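Local coordinates for protein acetyltransferase of GNAT family (PDB 3D8P) that probably transfers an acetyl group from acetyl-coenzyme A to an unspecified acceptor, as a member of the GNAT acetyltransferase family, at residues E8-R11 and S12-E15; I104-C107 and K108-N111. One frame throughout, in Å; residues are numbered along the deposited sequence.

Interaction 1 (E8-R11 and S12-E15). With ACT (acetate ion), chain D.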
# COMPACT_ATOMS: atom_id res chain seq x y z
N GLU A 8 -13.35 -2.06 1.69
CA GLU A 8 -12.81 -0.76 1.90
C GLU A 8 -12.61 -0.61 3.40
O GLU A 8 -13.37 -1.16 4.22
CB GLU A 8 -13.76 0.33 1.39
CG GLU A 8 -13.11 1.72 1.40
CD GLU A 8 -13.92 2.76 0.63
OE1 GLU A 8 -14.95 3.23 1.16
OE2 GLU A 8 -13.49 3.14 -0.49
N TYR A 9 -11.55 0.12 3.77
CA TYR A 9 -11.32 0.46 5.16
C TYR A 9 -12.55 1.20 5.70
O TYR A 9 -13.15 2.00 4.99
CB TYR A 9 -10.09 1.37 5.26
CG TYR A 9 -9.93 2.05 6.61
CD1 TYR A 9 -9.20 1.44 7.62
CD2 TYR A 9 -10.49 3.30 6.86
CE1 TYR A 9 -9.05 2.04 8.85
CE2 TYR A 9 -10.34 3.91 8.09
CZ TYR A 9 -9.61 3.27 9.07
OH TYR A 9 -9.44 3.85 10.30
N ASN A 10 -12.94 0.89 6.93
CA ASN A 10 -13.88 1.73 7.67
C ASN A 10 -13.24 2.02 9.04
O ASN A 10 -12.28 1.32 9.42
CB ASN A 10 -15.31 1.16 7.70
CG ASN A 10 -15.45 -0.03 8.62
OD1 ASN A 10 -15.29 0.10 9.82
ND2 ASN A 10 -15.84 -1.18 8.06
N ARG A 11 -13.73 3.07 9.73
CA ARG A 11 -13.15 3.58 11.00
C ARG A 11 -13.08 2.59 12.15
O ARG A 11 -12.28 2.78 13.06
CB ARG A 11 -13.93 4.81 11.50
CG ARG A 11 -13.79 6.00 10.57
CD ARG A 11 -14.14 7.31 11.27
NE ARG A 11 -15.52 7.36 11.74
CZ ARG A 11 -16.58 7.61 10.96
NH1 ARG A 11 -16.44 7.75 9.65
NH2 ARG A 11 -17.79 7.68 11.50
N SER A 12 -13.91 1.56 12.12
CA SER A 12 -13.88 0.56 13.18
C SER A 12 -12.54 -0.14 13.22
O SER A 12 -12.12 -0.61 14.27
CB SER A 12 -15.01 -0.47 13.02
OG SER A 12 -14.96 -1.17 11.79
N TYR A 13 -11.85 -0.17 12.07
CA TYR A 13 -10.59 -0.89 11.93
C TYR A 13 -9.35 -0.08 12.29
O TYR A 13 -8.25 -0.62 12.21
CB TYR A 13 -10.45 -1.40 10.50
CG TYR A 13 -11.22 -2.65 10.16
CD1 TYR A 13 -10.77 -3.90 10.59
CD2 TYR A 13 -12.37 -2.60 9.38
CE1 TYR A 13 -11.46 -5.06 10.27
CE2 TYR A 13 -13.07 -3.76 9.05
CZ TYR A 13 -12.60 -4.99 9.48
OH TYR A 13 -13.32 -6.14 9.16
N LYS A 14 -9.53 1.18 12.70
CA LYS A 14 -8.38 2.07 13.00
C LYS A 14 -7.30 1.43 13.87
O LYS A 14 -6.15 1.37 13.46
CB LYS A 14 -8.83 3.36 13.69
CG LYS A 14 -7.64 4.26 14.03
CD LYS A 14 -8.06 5.62 14.53
CE LYS A 14 -6.84 6.43 14.97
NZ LYS A 14 -7.19 7.82 15.40
N GLU A 15 -7.66 0.98 15.05
CA GLU A 15 -6.66 0.48 15.99
C GLU A 15 -6.06 -0.87 15.56
O GLU A 15 -4.85 -1.10 15.71
CB GLU A 15 -7.24 0.43 17.42
CG GLU A 15 -7.55 1.83 18.01
CD GLU A 15 -6.31 2.73 18.09
OE1 GLU A 15 -5.19 2.19 18.17
OE2 GLU A 15 -6.43 3.97 18.05
C ACT D . -10.15 7.34 10.85
O ACT D . -10.35 7.74 9.68
OXT ACT D . -10.08 6.09 10.97
CH3 ACT D . -10.01 8.25 12.06
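A backbone hydrogen bond from Tyr-13 N to Asn-10 O (3.1 Å) closes a beta turn, and Lys-14 N to Arg-11 O (3.2 Å) follows as the chain passes from strand 5-8 into helix 14-28. An Asx turn is superposed on this beta turn: Asn-10 OD1 accepts from Ser-12 N at 3.1 Å, the donor tilted 15° from the carbonyl plane. With chi1 at 74°, Asn-10 CG lies between its own N and carbonyl carbon, which swings OD1 forward to the turn. Ser-12 OG also donates to OD1, although that separation is modelled so short that its length is doubtful. Asn-10 ND2 lies at the edge of the Tyr-13 ring, 3.9 Å from CE2, with the amide and ring planes 49° apart; Tyr-13 OH hydrogen-bonds to Gln-63 O. The Tyr-9 side chain reaches the first turn of the helix, with Tyr-9 OH 3.4 Å from Lys-14 CA. An acetate, probably from crystallisation, takes a doubtfully short hydrogen bond from this hydroxyl and a second from Glu-45 N. Arg-11 meets the acetate with its aliphatic carbons, CG lying 3.7 Å from OXT, while its NH1 forms a salt bridge with Glu-45.

Interaction 2 (I104-C107 and K108-N111); sequences IMTC and KEQN
This is a local helix-end contact, in which successive i to i+4 pairs lead into a Schellman motif at the C-terminus of helix 95-109, the crossover helix of the beta-alpha-beta unit between strands 78-86 and 114-119. Lys-108 N to Ile-104 O (3.0 Å, 154°) and Glu-109 N to Met-105 O (3.2 Å) are regular helical bonds. Gln-110 N reaches Thr-106 O at 3.1 Å but bends to 139°, and adds a weak bond to Cys-107 O. The positive phi of Asn-111, the C-prime residue, then turns the chain so that Ile-112 N bonds to Cys-107 O and Asn-111 N makes a weak bond to Lys-108 O. The side chains repeat the i to i+4 spacing. Lys-108 lies alongside Ile-104, with CE 3.8 Å from CG2. Thr-106 and Gln-110 also run side by side, NE2 3.4 Å from the CG2 methyl; chi1 of -49° directs Thr-106 OG1 back to Lys-102 O and leaves that methyl facing the amide. Selenomethionine Met-105 crosses Glu-109, its CE 3.7 Å from OE2. These side-chain approaches imply van der Waals packing; the hydrogen bonds between 104-107 and 108-111 are all backbone ones, and Arg-73 NH1 adds a side-chain bond to Gln-110 O.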
# COMPACT_ATOMS: atom_id res chain seq x y z
N ILE A 104 -5.60 -1.68 -9.03
CA ILE A 104 -5.48 -1.45 -10.48
C ILE A 104 -6.86 -1.25 -11.13
O ILE A 104 -7.06 -0.31 -11.90
CB ILE A 104 -4.63 -2.54 -11.17
CG1 ILE A 104 -3.16 -2.32 -10.78
CG2 ILE A 104 -4.78 -2.51 -12.71
CD1 ILE A 104 -2.33 -3.51 -10.97
N MSE A 105 -7.82 -2.09 -10.78
CA MSE A 105 -9.18 -1.95 -11.30
C MSE A 105 -9.81 -0.61 -10.90
O MSE A 105 -10.46 0.03 -11.72
CB MSE A 105 -10.04 -3.09 -10.76
CG MSE A 105 -11.45 -3.11 -11.25
SE MSE A 105 -12.66 -3.74 -9.84
CE MSE A 105 -12.52 -2.22 -8.57
N THR A 106 -9.61 -0.20 -9.65
CA THR A 106 -10.17 1.07 -9.17
C THR A 106 -9.49 2.26 -9.84
O THR A 106 -10.13 3.26 -10.13
CB THR A 106 -10.10 1.15 -7.62
OG1 THR A 106 -10.62 -0.06 -7.05
CG2 THR A 106 -10.87 2.38 -7.05
N CYS A 107 -8.19 2.15 -10.09
CA CYS A 107 -7.46 3.19 -10.80
C CYS A 107 -7.98 3.36 -12.22
O CYS A 107 -8.09 4.48 -12.72
CB CYS A 107 -5.97 2.84 -10.87
SG CYS A 107 -5.07 3.02 -9.37
N LYS A 108 -8.31 2.25 -12.88
CA LYS A 108 -8.86 2.33 -14.22
C LYS A 108 -10.19 3.06 -14.24
O LYS A 108 -10.43 3.91 -15.11
CB LYS A 108 -8.94 0.93 -14.86
CG LYS A 108 -7.54 0.38 -15.13
CD LYS A 108 -7.55 -1.01 -15.76
CE LYS A 108 -6.12 -1.50 -16.10
NZ LYS A 108 -6.20 -2.90 -16.65
N GLU A 109 -11.07 2.76 -13.28
CA GLU A 109 -12.34 3.47 -13.19
C GLU A 109 -12.12 4.96 -12.95
O GLU A 109 -12.89 5.78 -13.43
CB GLU A 109 -13.19 2.94 -12.03
CG GLU A 109 -13.67 1.51 -12.14
CD GLU A 109 -14.23 0.99 -10.81
OE1 GLU A 109 -14.27 1.75 -9.81
OE2 GLU A 109 -14.62 -0.19 -10.76
N GLN A 110 -11.09 5.31 -12.20
CA GLN A 110 -10.86 6.70 -11.82
C GLN A 110 -9.90 7.48 -12.72
O GLN A 110 -9.50 8.58 -12.37
CB GLN A 110 -10.45 6.76 -10.35
CG GLN A 110 -11.63 6.37 -9.44
CD GLN A 110 -11.25 6.23 -7.98
OE1 GLN A 110 -10.19 6.70 -7.54
NE2 GLN A 110 -12.12 5.57 -7.21
N ASN A 111 -9.57 6.92 -13.89
CA ASN A 111 -8.66 7.55 -14.86
C ASN A 111 -7.25 7.88 -14.36
O ASN A 111 -6.69 8.94 -14.65
CB ASN A 111 -9.34 8.80 -15.46
CG ASN A 111 -10.62 8.44 -16.20
OD1 ASN A 111 -10.59 7.68 -17.17
ND2 ASN A 111 -11.76 8.98 -15.74

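In the fold
Interaction 1 precedes interaction 2 along the chain and does not touch it: their centres are 22 Å apart and their nearest atoms about 7 Å. Strand 54-59 bridges them, for Tyr-9 and Tyr-13 pack on Phe-55 and Leu-57, Thr-106 and Cys-107 meet Gln-54, and both Glu-8 and Thr-106 touch Trp-56. One contact begins a helix and the other ends one, each centred about 15 Å from the centre of the chain. In GNAT enzymes acetyl-coenzyme A is generally bound near the N-terminal end of the helix that 95-109 appears to correspond to; its C-terminal end lies in interaction 2, which is therefore probably away from the cofactor. The calcium ion is held separately, by Asp-34, Asp-36 and Asp-37.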